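Local coordinates for protein TASOR (Homo sapiens, PDB 6TL1), which serves in the HUSH complex, which maintains epigenetic silencing of H3K9me3-rich loci, and is represented here by its pseudo-PARP domain, at residues 42-47 with 85-89; 47-53 with 195-201; 97-102 with 177-183; 151-155 with 183-187. One frame throughout, in Å; residues are numbered along the deposited sequence.

Interaction 1. Residues 42-47 with 85-89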
loop_
_atom_site.group_PDB
_atom_site.type_symbol
_atom_site.label_atom_id
_atom_site.label_comp_id
_atom_site.label_asym_id
_atom_site.label_seq_id
_atom_site.Cartn_x
_atom_site.Cartn_y
_atom_site.Cartn_z
ATOM N N VAL A 42 8.848 -8.665 7.766
ATOM C CA VAL A 42 9.989 -8.084 7.080
ATOM C C VAL A 42 10.772 -7.252 8.090
ATOM O O VAL A 42 10.193 -6.459 8.844
ATOM C CB VAL A 42 9.545 -7.247 5.870
ATOM C CG1 VAL A 42 10.753 -6.636 5.182
ATOM C CG2 VAL A 42 8.749 -8.115 4.893
ATOM N N HIS A 43 12.086 -7.440 8.119
ATOM C CA HIS A 43 12.940 -6.674 9.026
ATOM C C HIS A 43 14.027 -6.044 8.168
ATOM O O HIS A 43 15.098 -6.621 7.973
ATOM C CB HIS A 43 13.500 -7.549 10.163
ATOM C CG HIS A 43 12.438 -8.303 10.909
ATOM N ND1 HIS A 43 11.629 -7.696 11.839
ATOM C CD2 HIS A 43 12.112 -9.619 10.917
ATOM C CE1 HIS A 43 10.795 -8.594 12.347
ATOM N NE2 HIS A 43 11.074 -9.765 11.812
ATOM N N ASN A 44 13.765 -4.828 7.694
ATOM C CA ASN A 44 14.734 -4.119 6.867
ATOM C C ASN A 44 15.104 -2.882 7.677
ATOM O O ASN A 44 14.366 -1.891 7.687
ATOM C CB ASN A 44 14.162 -3.783 5.471
ATOM C CG ASN A 44 15.156 -2.986 4.600
ATOM O OD1 ASN A 44 15.955 -2.202 5.113
ATOM N ND2 ASN A 44 15.171 -3.262 3.299
ATOM N N GLU A 45 16.234 -2.980 8.384
ATOM C CA GLU A 45 16.640 -1.928 9.313
ATOM C C GLU A 45 16.833 -0.590 8.608
ATOM O O GLU A 45 16.477 0.462 9.153
ATOM C CB GLU A 45 17.912 -2.348 10.053
ATOM C CG GLU A 45 18.963 -3.017 9.181
ATOM C CD GLU A 45 20.107 -2.083 8.816
ATOM O OE1 GLU A 45 20.994 -2.499 8.037
ATOM O OE2 GLU A 45 20.123 -0.933 9.308
ATOM N N LEU A 46 17.403 -0.600 7.399
ATOM C CA LEU A 46 17.608 0.655 6.673
ATOM C C LEU A 46 16.281 1.343 6.372
ATOM O O LEU A 46 16.144 2.555 6.579
ATOM C CB LEU A 46 18.390 0.403 5.383
ATOM C CG LEU A 46 19.821 -0.084 5.597
ATOM C CD1 LEU A 46 20.568 -0.224 4.273
ATOM C CD2 LEU A 46 20.544 0.875 6.531
ATOM N N LEU A 47 15.283 0.586 5.882
ATOM C CA LEU A 47 13.979 1.182 5.590
ATOM C C LEU A 47 13.266 1.609 6.863
ATOM O O LEU A 47 12.568 2.629 6.879
ATOM C CB LEU A 47 13.098 0.207 4.795
ATOM C CG LEU A 47 13.606 -0.057 3.379
ATOM C CD1 LEU A 47 12.714 -1.015 2.637
ATOM C CD2 LEU A 47 13.706 1.271 2.625
ATOM N N ILE A 85 11.484 -5.554 -3.554
ATOM C CA ILE A 85 10.739 -4.513 -2.848
ATOM C C ILE A 85 11.040 -4.547 -1.353
ATOM O O ILE A 85 11.186 -3.497 -0.717
ATOM C CB ILE A 85 9.224 -4.613 -3.130
ATOM C CG1 ILE A 85 8.893 -4.181 -4.558
ATOM C CG2 ILE A 85 8.438 -3.751 -2.161
ATOM C CD1 ILE A 85 8.894 -5.283 -5.577
ATOM N N CYS A 86 11.125 -5.738 -0.750
ATOM C CA CYS A 86 11.383 -5.764 0.685
ATOM C C CYS A 86 12.817 -5.352 1.003
ATOM O O CYS A 86 13.081 -4.780 2.069
ATOM C CB CYS A 86 11.066 -7.144 1.252
ATOM S SG CYS A 86 9.294 -7.528 1.154
ATOM N N GLU A 87 13.750 -5.596 0.093
ATOM C CA GLU A 87 15.126 -5.238 0.389
ATOM C C GLU A 87 15.427 -3.797 -0.002
ATOM O O GLU A 87 16.113 -3.095 0.745
ATOM C CB GLU A 87 16.085 -6.199 -0.311
ATOM C CG GLU A 87 17.484 -5.646 -0.472
ATOM C CD GLU A 87 18.395 -6.557 -1.273
ATOM O OE1 GLU A 87 19.594 -6.241 -1.363
ATOM O OE2 GLU A 87 17.890 -7.542 -1.844
ATOM N N LYS A 88 14.849 -3.309 -1.104
ATOM C CA LYS A 88 15.170 -1.981 -1.618
ATOM C C LYS A 88 14.083 -0.954 -1.336
ATOM O O LYS A 88 14.355 0.247 -1.428
ATOM C CB LYS A 88 15.327 -2.014 -3.149
ATOM C CG LYS A 88 16.309 -2.997 -3.752
ATOM C CD LYS A 88 17.731 -2.517 -3.766
ATOM C CE LYS A 88 18.525 -3.167 -2.667
ATOM N NZ LYS A 88 19.983 -2.963 -2.856
ATOM N N GLY A 89 12.885 -1.389 -0.957
ATOM C CA GLY A 89 11.769 -0.484 -0.812
ATOM C C GLY A 89 11.011 -0.322 -2.119
ATOM O O GLY A 89 11.441 -0.750 -3.191
#
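Asn44 reaches the last turn of helix 82-88 with its side-chain amide nitrogen. Its ND2 gives a nearly straight hydrogen bond to Cys86 O (2.9 Å, 168° at the hydrogen), meeting that oxygen in the carbonyl plane on a lone pair. A second, weak bond runs from Asn44 ND2 to Glu87 O at 2.7 Å, bent to 128°. Carbonyls at the end of a helix have no further turn to bond to, and the amide supplies the missing donor. On the amide's other side, Leu47 N donates to Asn44 OD1 over 3.0 Å. With CG anti to the backbone N (chi1 178°), one flat group can cap its own helix and grip the neighbouring one, which suits asparagine because it carries a donor and an acceptor side by side. Outward from the amide, Leu47 CD1 lies 3.6 Å from Gly89 CA. Gly89 leaves the helix with positive phi, which glycine readily adopts. Beyond Asn44, Val42 CG2 packs on Cys86 SG at 3.8 Å, near Phe4 and Val204. The arrangement is an N-cap on helix 45-60, whose capping asparagine also binds the C-terminal carbonyls of a second helix.

Interaction 2. Residues 47-53 with 195-201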
loop_
_atom_site.group_PDB
_atom_site.type_symbol
_atom_site.label_atom_id
_atom_site.label_comp_id
_atom_site.label_asym_id
_atom_site.label_seq_id
_atom_site.Cartn_x
_atom_site.Cartn_y
_atom_site.Cartn_z
ATOM N N LEU A 47 15.283 0.586 5.882
ATOM C CA LEU A 47 13.979 1.182 5.590
ATOM C C LEU A 47 13.266 1.609 6.863
ATOM O O LEU A 47 12.568 2.629 6.879
ATOM C CB LEU A 47 13.098 0.207 4.795
ATOM C CG LEU A 47 13.606 -0.057 3.379
ATOM C CD1 LEU A 47 12.714 -1.015 2.637
ATOM C CD2 LEU A 47 13.706 1.271 2.625
ATOM N N GLU A 48 13.431 0.845 7.946
ATOM C CA GLU A 48 12.753 1.210 9.185
ATOM C C GLU A 48 13.383 2.461 9.786
ATOM O O GLU A 48 12.678 3.309 10.344
ATOM C CB GLU A 48 12.794 0.045 10.173
ATOM C CG GLU A 48 12.037 -1.196 9.683
ATOM C CD GLU A 48 12.238 -2.415 10.584
ATOM O OE1 GLU A 48 11.282 -3.203 10.761
ATOM O OE2 GLU A 48 13.357 -2.586 11.117
ATOM N N LYS A 49 14.710 2.603 9.657
ATOM C CA LYS A 49 15.359 3.840 10.083
ATOM C C LYS A 49 14.771 5.040 9.370
ATOM O O LYS A 49 14.476 6.055 10.012
ATOM C CB LYS A 49 16.875 3.801 9.829
ATOM C CG LYS A 49 17.645 2.850 10.694
ATOM C CD LYS A 49 19.144 3.152 10.728
ATOM C CE LYS A 49 19.942 1.961 10.223
ATOM N NZ LYS A 49 21.303 1.824 10.820
ATOM N N GLU A 50 14.572 4.938 8.056
ATOM C CA GLU A 50 14.148 6.112 7.314
ATOM C C GLU A 50 12.666 6.392 7.526
ATOM O O GLU A 50 12.261 7.557 7.539
ATOM C CB GLU A 50 14.478 5.939 5.837
ATOM C CG GLU A 50 15.966 5.734 5.622
ATOM C CD GLU A 50 16.452 6.078 4.227
ATOM O OE1 GLU A 50 15.719 5.850 3.243
ATOM O OE2 GLU A 50 17.620 6.515 4.116
ATOM N N PHE A 51 11.864 5.347 7.768
ATOM C CA PHE A 51 10.470 5.544 8.160
ATOM C C PHE A 51 10.402 6.289 9.486
ATOM O O PHE A 51 9.678 7.286 9.626
ATOM C CB PHE A 51 9.767 4.178 8.245
ATOM C CG PHE A 51 8.282 4.248 8.503
ATOM C CD1 PHE A 51 7.791 4.291 9.799
ATOM C CD2 PHE A 51 7.371 4.213 7.445
ATOM C CE1 PHE A 51 6.426 4.338 10.039
ATOM C CE2 PHE A 51 6.004 4.260 7.685
ATOM C CZ PHE A 51 5.536 4.316 8.979
ATOM N N THR A 52 11.188 5.838 10.466
ATOM C CA THR A 52 11.203 6.495 11.768
ATOM C C THR A 52 11.713 7.925 11.656
ATOM O O THR A 52 11.149 8.842 12.265
ATOM C CB THR A 52 12.081 5.707 12.735
ATOM O OG1 THR A 52 11.420 4.496 13.121
ATOM C CG2 THR A 52 12.417 6.543 13.965
ATOM N N GLU A 53 12.767 8.137 10.866
ATOM C CA GLU A 53 13.271 9.489 10.651
ATOM C C GLU A 53 12.203 10.373 10.012
ATOM O O GLU A 53 11.983 11.510 10.445
ATOM C CB GLU A 53 14.522 9.426 9.773
ATOM C CG GLU A 53 15.072 10.760 9.312
ATOM C CD GLU A 53 15.471 11.674 10.452
ATOM O OE1 GLU A 53 15.217 12.893 10.347
ATOM O OE2 GLU A 53 16.025 11.176 11.456
ATOM N N ARG A 195 12.050 7.001 -3.860
ATOM C CA ARG A 195 11.467 6.121 -2.854
ATOM C C ARG A 195 10.935 6.963 -1.696
ATOM O O ARG A 195 11.723 7.478 -0.890
ATOM C CB ARG A 195 12.482 5.099 -2.345
ATOM C CG ARG A 195 11.904 4.209 -1.238
ATOM C CD ARG A 195 12.889 3.173 -0.753
ATOM N NE ARG A 195 14.164 3.765 -0.379
ATOM C CZ ARG A 195 14.390 4.394 0.773
ATOM N NH1 ARG A 195 13.422 4.542 1.671
ATOM N NH2 ARG A 195 15.594 4.897 1.023
ATOM N N PRO A 196 9.616 7.124 -1.588
ATOM C CA PRO A 196 9.062 7.830 -0.426
ATOM C C PRO A 196 9.365 7.048 0.835
ATOM O O PRO A 196 9.259 5.822 0.852
ATOM C CB PRO A 196 7.554 7.863 -0.713
ATOM C CG PRO A 196 7.439 7.658 -2.199
ATOM C CD PRO A 196 8.564 6.706 -2.528
ATOM N N ARG A 197 9.758 7.758 1.892
ATOM C CA ARG A 197 10.200 7.075 3.101
ATOM C C ARG A 197 9.086 6.780 4.099
ATOM O O ARG A 197 9.318 5.999 5.038
ATOM C CB ARG A 197 11.300 7.864 3.824
ATOM C CG ARG A 197 12.454 8.389 2.966
ATOM C CD ARG A 197 13.293 9.401 3.762
ATOM N NE ARG A 197 12.644 10.691 3.864
ATOM C CZ ARG A 197 13.026 11.645 4.703
ATOM N NH1 ARG A 197 12.384 12.805 4.733
ATOM N NH2 ARG A 197 14.009 11.423 5.564
ATOM N N HIS A 198 7.887 7.341 3.916
ATOM C CA HIS A 198 6.764 7.040 4.796
ATOM C C HIS A 198 5.961 5.830 4.314
ATOM O O HIS A 198 4.810 5.646 4.715
ATOM C CB HIS A 198 5.878 8.283 4.992
ATOM C CG HIS A 198 5.494 8.996 3.730
ATOM N ND1 HIS A 198 6.411 9.393 2.778
ATOM C CD2 HIS A 198 4.288 9.440 3.293
ATOM C CE1 HIS A 198 5.785 10.015 1.795
ATOM N NE2 HIS A 198 4.494 10.052 2.079
ATOM N N VAL A 199 6.582 4.992 3.494
ATOM C CA VAL A 199 6.100 3.687 3.073
ATOM C C VAL A 199 7.196 2.683 3.392
ATOM O O VAL A 199 8.347 2.872 2.983
ATOM C CB VAL A 199 5.780 3.671 1.569
ATOM C CG1 VAL A 199 5.524 2.265 1.101
ATOM C CG2 VAL A 199 4.588 4.610 1.266
ATOM N N CYS A 200 6.855 1.632 4.147
ATOM C CA CYS A 200 7.862 0.663 4.583
ATOM C C CYS A 200 7.297 -0.753 4.568
ATOM O O CYS A 200 6.239 -0.999 5.171
ATOM C CB CYS A 200 8.363 1.017 5.988
ATOM S SG CYS A 200 9.757 0.020 6.543
ATOM N N PRO A 201 7.951 -1.700 3.900
ATOM C CA PRO A 201 7.465 -3.088 3.922
ATOM C C PRO A 201 7.494 -3.662 5.333
ATOM O O PRO A 201 8.469 -3.500 6.076
ATOM C CB PRO A 201 8.430 -3.822 2.990
ATOM C CG PRO A 201 9.666 -3.012 3.021
ATOM C CD PRO A 201 9.232 -1.578 3.184
HETATM O O HOH W 1 11.401 3.832 4.604
#
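Cys200 and Phe51 form the dense half of this contact, where helix 45-60 lies against the start of strand 199-209. The helix and strand segments run nearly antiparallel, at 151°, with their axes 8.3 Å apart. Cys200 CB sits 3.6 Å from Phe51 CD2, while its sulfur touches Leu47 CB; cysteine is small enough for the helix to lie close to the strand here. With CG anti to the backbone N (chi1 -174°), the Phe51 ring reaches across the start of the strand, its edge near Val199 N. Phe51 CA also makes a CA-H...O contact with Arg197 O (3.4 Å). Leu47 divides its branches: CD1 meets the Pro201 ring at CD, and CD2 lies over one face of the Arg195 guanidinium, 3.4 Å from NH1. A water sits within hydrogen-bonding distance of both Leu47 O and Arg197 O.

Toward solvent the contact becomes polar and looser. Glu50 OE1 meets the guanidinium edge of Arg195 in a salt bridge whose 2.4 Å to NH2 is doubtfully short. Arg197 runs beside Glu53, but its guanidinium is bound by Glu186 and Glu57. Behind the strand, Val199 faces Leu109 of strand 107-110, while Phe51 and Cys200 both touch Lys133 of strand 126-134, the next strand of the five-stranded sheet.

Interaction 3. Residues 97-102 with 177-183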
loop_
_atom_site.group_PDB
_atom_site.type_symbol
_atom_site.label_atom_id
_atom_site.label_comp_id
_atom_site.label_asym_id
_atom_site.label_seq_id
_atom_site.Cartn_x
_atom_site.Cartn_y
_atom_site.Cartn_z
ATOM N N ILE A 97 -0.869 2.743 -12.928
ATOM C CA ILE A 97 -2.008 3.589 -12.603
ATOM C C ILE A 97 -1.638 5.053 -12.794
ATOM O O ILE A 97 -0.509 5.474 -12.491
ATOM C CB ILE A 97 -2.451 3.298 -11.160
ATOM C CG1 ILE A 97 -2.731 1.800 -10.992
ATOM C CG2 ILE A 97 -3.672 4.116 -10.781
ATOM C CD1 ILE A 97 -2.962 1.406 -9.548
ATOM N N THR A 98 -2.588 5.844 -13.305
ATOM C CA THR A 98 -2.375 7.266 -13.558
ATOM C C THR A 98 -3.396 8.164 -12.873
ATOM O O THR A 98 -3.254 9.390 -12.917
ATOM C CB THR A 98 -2.407 7.542 -15.068
ATOM O OG1 THR A 98 -3.668 7.122 -15.591
ATOM C CG2 THR A 98 -1.311 6.765 -15.784
ATOM N N ILE A 99 -4.392 7.585 -12.204
ATOM C CA ILE A 99 -5.581 8.320 -11.790
ATOM C C ILE A 99 -5.279 9.413 -10.767
ATOM O O ILE A 99 -5.951 10.451 -10.753
ATOM C CB ILE A 99 -6.620 7.300 -11.274
ATOM C CG1 ILE A 99 -8.003 7.916 -11.168
ATOM C CG2 ILE A 99 -6.209 6.697 -9.944
ATOM C CD1 ILE A 99 -9.011 6.890 -10.714
ATOM N N LEU A 100 -4.288 9.212 -9.893
ATOM C CA LEU A 100 -3.961 10.178 -8.847
ATOM C C LEU A 100 -2.680 10.952 -9.143
ATOM O O LEU A 100 -2.212 11.721 -8.292
ATOM C CB LEU A 100 -3.825 9.474 -7.494
ATOM C CG LEU A 100 -5.042 8.735 -6.934
ATOM C CD1 LEU A 100 -4.717 8.159 -5.565
ATOM C CD2 LEU A 100 -6.298 9.633 -6.887
ATOM N N GLY A 101 -2.096 10.761 -10.316
ATOM C CA GLY A 101 -0.853 11.424 -10.657
ATOM C C GLY A 101 0.057 10.443 -11.351
ATOM O O GLY A 101 -0.194 9.232 -11.302
ATOM N N SER A 102 1.123 10.941 -11.969
ATOM C CA SER A 102 1.983 10.088 -12.777
ATOM C C SER A 102 2.652 9.033 -11.902
ATOM O O SER A 102 3.156 9.362 -10.815
ATOM C CB SER A 102 3.050 10.909 -13.505
ATOM O OG SER A 102 3.959 10.067 -14.213
ATOM N N TYR A 177 -10.658 -0.659 -8.334
ATOM C CA TYR A 177 -9.255 -0.866 -8.018
ATOM C C TYR A 177 -8.473 0.448 -8.049
ATOM O O TYR A 177 -7.758 0.776 -7.096
ATOM C CB TYR A 177 -8.676 -1.889 -8.987
ATOM C CG TYR A 177 -7.184 -1.997 -8.914
ATOM C CD1 TYR A 177 -6.569 -2.495 -7.782
ATOM C CD2 TYR A 177 -6.385 -1.597 -9.982
ATOM C CE1 TYR A 177 -5.199 -2.598 -7.708
ATOM C CE2 TYR A 177 -5.008 -1.695 -9.916
ATOM C CZ TYR A 177 -4.424 -2.199 -8.773
ATOM O OH TYR A 177 -3.054 -2.304 -8.678
ATOM N N GLU A 178 -8.585 1.209 -9.147
ATOM C CA GLU A 178 -7.855 2.471 -9.271
ATOM C C GLU A 178 -8.386 3.547 -8.329
ATOM O O GLU A 178 -7.615 4.402 -7.871
ATOM C CB GLU A 178 -7.890 2.958 -10.721
ATOM C CG GLU A 178 -7.165 2.019 -11.667
ATOM C CD GLU A 178 -8.075 0.925 -12.241
ATOM O OE1 GLU A 178 -9.095 0.582 -11.599
ATOM O OE2 GLU A 178 -7.735 0.373 -13.311
ATOM N N LEU A 179 -9.692 3.554 -8.050
ATOM C CA LEU A 179 -10.230 4.604 -7.193
ATOM C C LEU A 179 -9.948 4.373 -5.710
ATOM O O LEU A 179 -10.127 5.304 -4.917
ATOM C CB LEU A 179 -11.740 4.741 -7.409
ATOM C CG LEU A 179 -12.213 5.341 -8.737
ATOM C CD1 LEU A 179 -13.709 5.075 -8.933
ATOM C CD2 LEU A 179 -11.926 6.851 -8.791
ATOM N N THR A 180 -9.524 3.171 -5.306
ATOM C CA THR A 180 -9.227 2.878 -3.908
ATOM C C THR A 180 -7.726 2.756 -3.661
ATOM O O THR A 180 -7.285 1.936 -2.850
ATOM C CB THR A 180 -9.949 1.613 -3.444
ATOM O OG1 THR A 180 -9.535 0.512 -4.254
ATOM C CG2 THR A 180 -11.477 1.794 -3.555
ATOM N N GLN A 181 -6.930 3.532 -4.386
ATOM C CA GLN A 181 -5.490 3.534 -4.206
ATOM C C GLN A 181 -5.054 4.660 -3.285
ATOM O O GLN A 181 -5.753 5.660 -3.097
ATOM C CB GLN A 181 -4.763 3.683 -5.545
ATOM C CG GLN A 181 -5.066 2.585 -6.509
ATOM C CD GLN A 181 -4.320 1.324 -6.159
ATOM O OE1 GLN A 181 -3.097 1.327 -6.002
ATOM N NE2 GLN A 181 -5.069 0.234 -5.976
ATOM N N TYR A 182 -3.883 4.460 -2.694
ATOM C CA TYR A 182 -3.105 5.507 -2.050
ATOM C C TYR A 182 -1.937 5.850 -2.969
ATOM O O TYR A 182 -1.341 4.958 -3.575
ATOM C CB TYR A 182 -2.568 5.043 -0.697
ATOM C CG TYR A 182 -3.606 4.817 0.383
ATOM C CD1 TYR A 182 -4.630 5.722 0.596
ATOM C CD2 TYR A 182 -3.552 3.687 1.195
ATOM C CE1 TYR A 182 -5.582 5.514 1.580
ATOM C CE2 TYR A 182 -4.497 3.472 2.197
ATOM C CZ TYR A 182 -5.512 4.388 2.377
ATOM O OH TYR A 182 -6.459 4.193 3.355
ATOM N N TYR A 183 -1.595 7.128 -3.062
ATOM C CA TYR A 183 -0.503 7.599 -3.921
ATOM C C TYR A 183 0.492 8.364 -3.058
ATOM O O TYR A 183 0.229 9.506 -2.677
ATOM C CB TYR A 183 -1.059 8.461 -5.043
ATOM C CG TYR A 183 -0.058 9.087 -5.996
ATOM C CD1 TYR A 183 0.608 8.319 -6.938
ATOM C CD2 TYR A 183 0.163 10.458 -5.997
ATOM C CE1 TYR A 183 1.482 8.906 -7.860
ATOM C CE2 TYR A 183 1.049 11.057 -6.904
ATOM C CZ TYR A 183 1.697 10.273 -7.825
ATOM O OH TYR A 183 2.562 10.851 -8.720
#
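Ile97, Ile99 and Leu100 fill the apolar centre, each spreading its branches over a different part of residues 177-183. Ile97 CD1 lies 3.7 Å from Tyr177 CE2 and also touches the amide of Gln181. Ile99 takes the end of helix 176-179: its CG2 is against Glu178 O, and its CD1 presses on Leu179 CD2 at 3.5 Å, closer than two methyls usually sit. The two side chains cross at about a right angle, and the anti placement of Ile99 CG1 relative to its backbone N (chi1 -165°) carries CD1 to that methyl. Leu100 and Tyr183 run alongside each other, pointing opposite ways, with Leu100 CD1 3.7 Å from Tyr183 CB. Branched aliphatic residues suit this place because each offers methyls in several directions.

Further out, Leu100 O lies over one face of the Tyr183 ring and accepts a hydrogen bond from His160 ND1. Tyr183 OH donates to Ser102 O over 2.6 Å, the acceptor lying near the ring plane. Glycine at 101 lets the backbone pass close to this ring. Gln181 NE2 donates to Tyr177 O (3.0 Å), tying the strand back to the helix it follows; the same nitrogen bonds Ser110 OG. The motif is a type I beta turn, Thr98 to Gly101, lodged against a helix-to-strand junction of the four-stranded mixed sheet.

Interaction 4. Residues 151-155 with 183-187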
loop_
_atom_site.group_PDB
_atom_site.type_symbol
_atom_site.label_atom_id
_atom_site.label_comp_id
_atom_site.label_asym_id
_atom_site.label_seq_id
_atom_site.Cartn_x
_atom_site.Cartn_y
_atom_site.Cartn_z
ATOM N N LEU A 151 -2.665 16.516 -11.473
ATOM C CA LEU A 151 -1.731 17.354 -10.736
ATOM C C LEU A 151 -0.385 16.666 -10.573
ATOM O O LEU A 151 -0.293 15.440 -10.499
ATOM C CB LEU A 151 -2.282 17.673 -9.346
ATOM C CG LEU A 151 -3.619 18.401 -9.242
ATOM C CD1 LEU A 151 -4.183 18.238 -7.836
ATOM C CD2 LEU A 151 -3.419 19.864 -9.575
ATOM N N ASP A 152 0.669 17.477 -10.505
ATOM C CA ASP A 152 1.906 17.018 -9.910
ATOM C C ASP A 152 1.635 16.662 -8.447
ATOM O O ASP A 152 0.618 17.072 -7.882
ATOM C CB ASP A 152 2.981 18.103 -9.993
ATOM C CG ASP A 152 3.587 18.238 -11.384
ATOM O OD1 ASP A 152 3.359 17.355 -12.240
ATOM O OD2 ASP A 152 4.321 19.224 -11.608
ATOM N N PRO A 153 2.505 15.871 -7.822
ATOM C CA PRO A 153 2.315 15.584 -6.394
ATOM C C PRO A 153 2.209 16.886 -5.611
ATOM O O PRO A 153 2.919 17.861 -5.888
ATOM C CB PRO A 153 3.576 14.794 -6.028
ATOM C CG PRO A 153 3.916 14.089 -7.291
ATOM C CD PRO A 153 3.632 15.103 -8.378
ATOM N N THR A 154 1.263 16.921 -4.670
ATOM C CA THR A 154 0.948 18.155 -3.954
ATOM C C THR A 154 1.991 18.412 -2.882
ATOM O O THR A 154 2.161 17.565 -1.979
ATOM C CB THR A 154 -0.431 18.072 -3.323
ATOM O OG1 THR A 154 -1.409 17.836 -4.339
ATOM C CG2 THR A 154 -0.763 19.407 -2.683
ATOM N N PRO A 155 2.732 19.510 -2.909
ATOM C CA PRO A 155 3.744 19.763 -1.892
ATOM C C PRO A 155 3.116 19.865 -0.507
ATOM O O PRO A 155 1.958 20.269 -0.360
ATOM C CB PRO A 155 4.379 21.087 -2.314
ATOM C CG PRO A 155 4.121 21.148 -3.815
ATOM C CD PRO A 155 2.736 20.566 -3.955
ATOM N N TYR A 183 -1.595 7.128 -3.062
ATOM C CA TYR A 183 -0.503 7.599 -3.921
ATOM C C TYR A 183 0.492 8.364 -3.058
ATOM O O TYR A 183 0.229 9.506 -2.677
ATOM C CB TYR A 183 -1.059 8.461 -5.043
ATOM C CG TYR A 183 -0.058 9.087 -5.996
ATOM C CD1 TYR A 183 0.608 8.319 -6.938
ATOM C CD2 TYR A 183 0.163 10.458 -5.997
ATOM C CE1 TYR A 183 1.482 8.906 -7.860
ATOM C CE2 TYR A 183 1.049 11.057 -6.904
ATOM C CZ TYR A 183 1.697 10.273 -7.825
ATOM O OH TYR A 183 2.562 10.851 -8.720
ATOM N N PHE A 184 1.610 7.721 -2.729
ATOM C CA PHE A 184 2.619 8.268 -1.838
ATOM C C PHE A 184 3.775 8.870 -2.628
ATOM O O PHE A 184 4.221 8.313 -3.631
ATOM C CB PHE A 184 3.136 7.184 -0.896
ATOM C CG PHE A 184 2.143 6.781 0.147
ATOM C CD1 PHE A 184 2.060 7.473 1.344
ATOM C CD2 PHE A 184 1.282 5.721 -0.075
ATOM C CE1 PHE A 184 1.130 7.112 2.309
ATOM C CE2 PHE A 184 0.359 5.349 0.889
ATOM C CZ PHE A 184 0.280 6.058 2.077
ATOM N N TYR A 185 4.266 10.006 -2.165
ATOM C CA TYR A 185 5.365 10.667 -2.843
ATOM C C TYR A 185 6.110 11.484 -1.808
ATOM O O TYR A 185 5.623 11.714 -0.696
ATOM C CB TYR A 185 4.859 11.560 -3.978
ATOM C CG TYR A 185 3.843 12.535 -3.459
ATOM C CD1 TYR A 185 4.235 13.751 -2.910
ATOM C CD2 TYR A 185 2.488 12.235 -3.499
ATOM C CE1 TYR A 185 3.305 14.636 -2.413
ATOM C CE2 TYR A 185 1.547 13.123 -3.020
ATOM C CZ TYR A 185 1.956 14.318 -2.480
ATOM O OH TYR A 185 1.022 15.198 -1.988
ATOM N N GLU A 186 7.285 11.961 -2.199
ATOM C CA GLU A 186 8.059 12.797 -1.298
ATOM C C GLU A 186 8.984 13.670 -2.124
ATOM O O GLU A 186 9.736 13.163 -2.963
ATOM C CB GLU A 186 8.854 11.948 -0.303
ATOM C CG GLU A 186 9.541 12.757 0.761
ATOM C CD GLU A 186 10.131 11.910 1.880
ATOM O OE1 GLU A 186 10.317 10.688 1.697
ATOM O OE2 GLU A 186 10.432 12.487 2.941
ATOM N N TYR A 187 8.924 14.976 -1.893
ATOM C CA TYR A 187 9.856 15.866 -2.546
ATOM C C TYR A 187 11.162 15.853 -1.763
ATOM O O TYR A 187 11.162 15.959 -0.531
ATOM C CB TYR A 187 9.289 17.283 -2.609
ATOM C CG TYR A 187 8.254 17.484 -3.694
ATOM C CD1 TYR A 187 8.632 17.796 -4.993
ATOM C CD2 TYR A 187 6.893 17.374 -3.414
ATOM C CE1 TYR A 187 7.686 17.994 -5.988
ATOM C CE2 TYR A 187 5.934 17.573 -4.405
ATOM C CZ TYR A 187 6.339 17.877 -5.688
ATOM O OH TYR A 187 5.408 18.068 -6.681
#
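Tyr185 turns one ring face to Pro153, whose CB stands almost over the ring centre in a CH-pi contact, 3.4 Å from the centroid and 15° off the normal. Proline suits the place because its rigid, compact ring offers C-H groups to an aromatic face. At the edge of the same ring Tyr185 OH donates to Thr154 O (2.6 Å), in the carbonyl plane on a lone pair. Tyr187 brings an edge instead of a face: its OH donates to Pro153 O, also over 2.6 Å, though tilted 26° from that carbonyl plane. Two successive carbonyls thus each receive a tyrosine proton. Pro155 CG packs on Tyr187 CE2 at 4.1 Å, and Pro153 CG reaches the hydroxyl of Tyr183. Residues 151-155 lie in the loop between strands 139-142 and 159-162; His160 of the latter meets Tyr185 edge-to-face and bonds Thr154 OG1, tying the loop to residues that continue from strand 181-184.

Overall arrangement
From the N terminus, strand 34-42 leads into interaction 1, which closes a loop of 37 residues and joins the start of helix 45-60 to the end of helix 82-88. Interaction 2 shares Leu47 with it, and their segments alternate along the chain; it returns the chain, 141 residues later, to that helix from strand 199-209 of the five-stranded sheet. Interactions 3 and 4 both fall within this long span and cross each other, sharing Tyr183 of strand 181-184 in the mixed sheet. Interaction 3 packs the loop before strand 107-110 against strand 181-184 and the helix preceding it, interaction 4 the loop before strand 159-162 against Tyr183 and the residues after it. The Arg197-Glu186 salt bridge directly connects interactions 2 and 4.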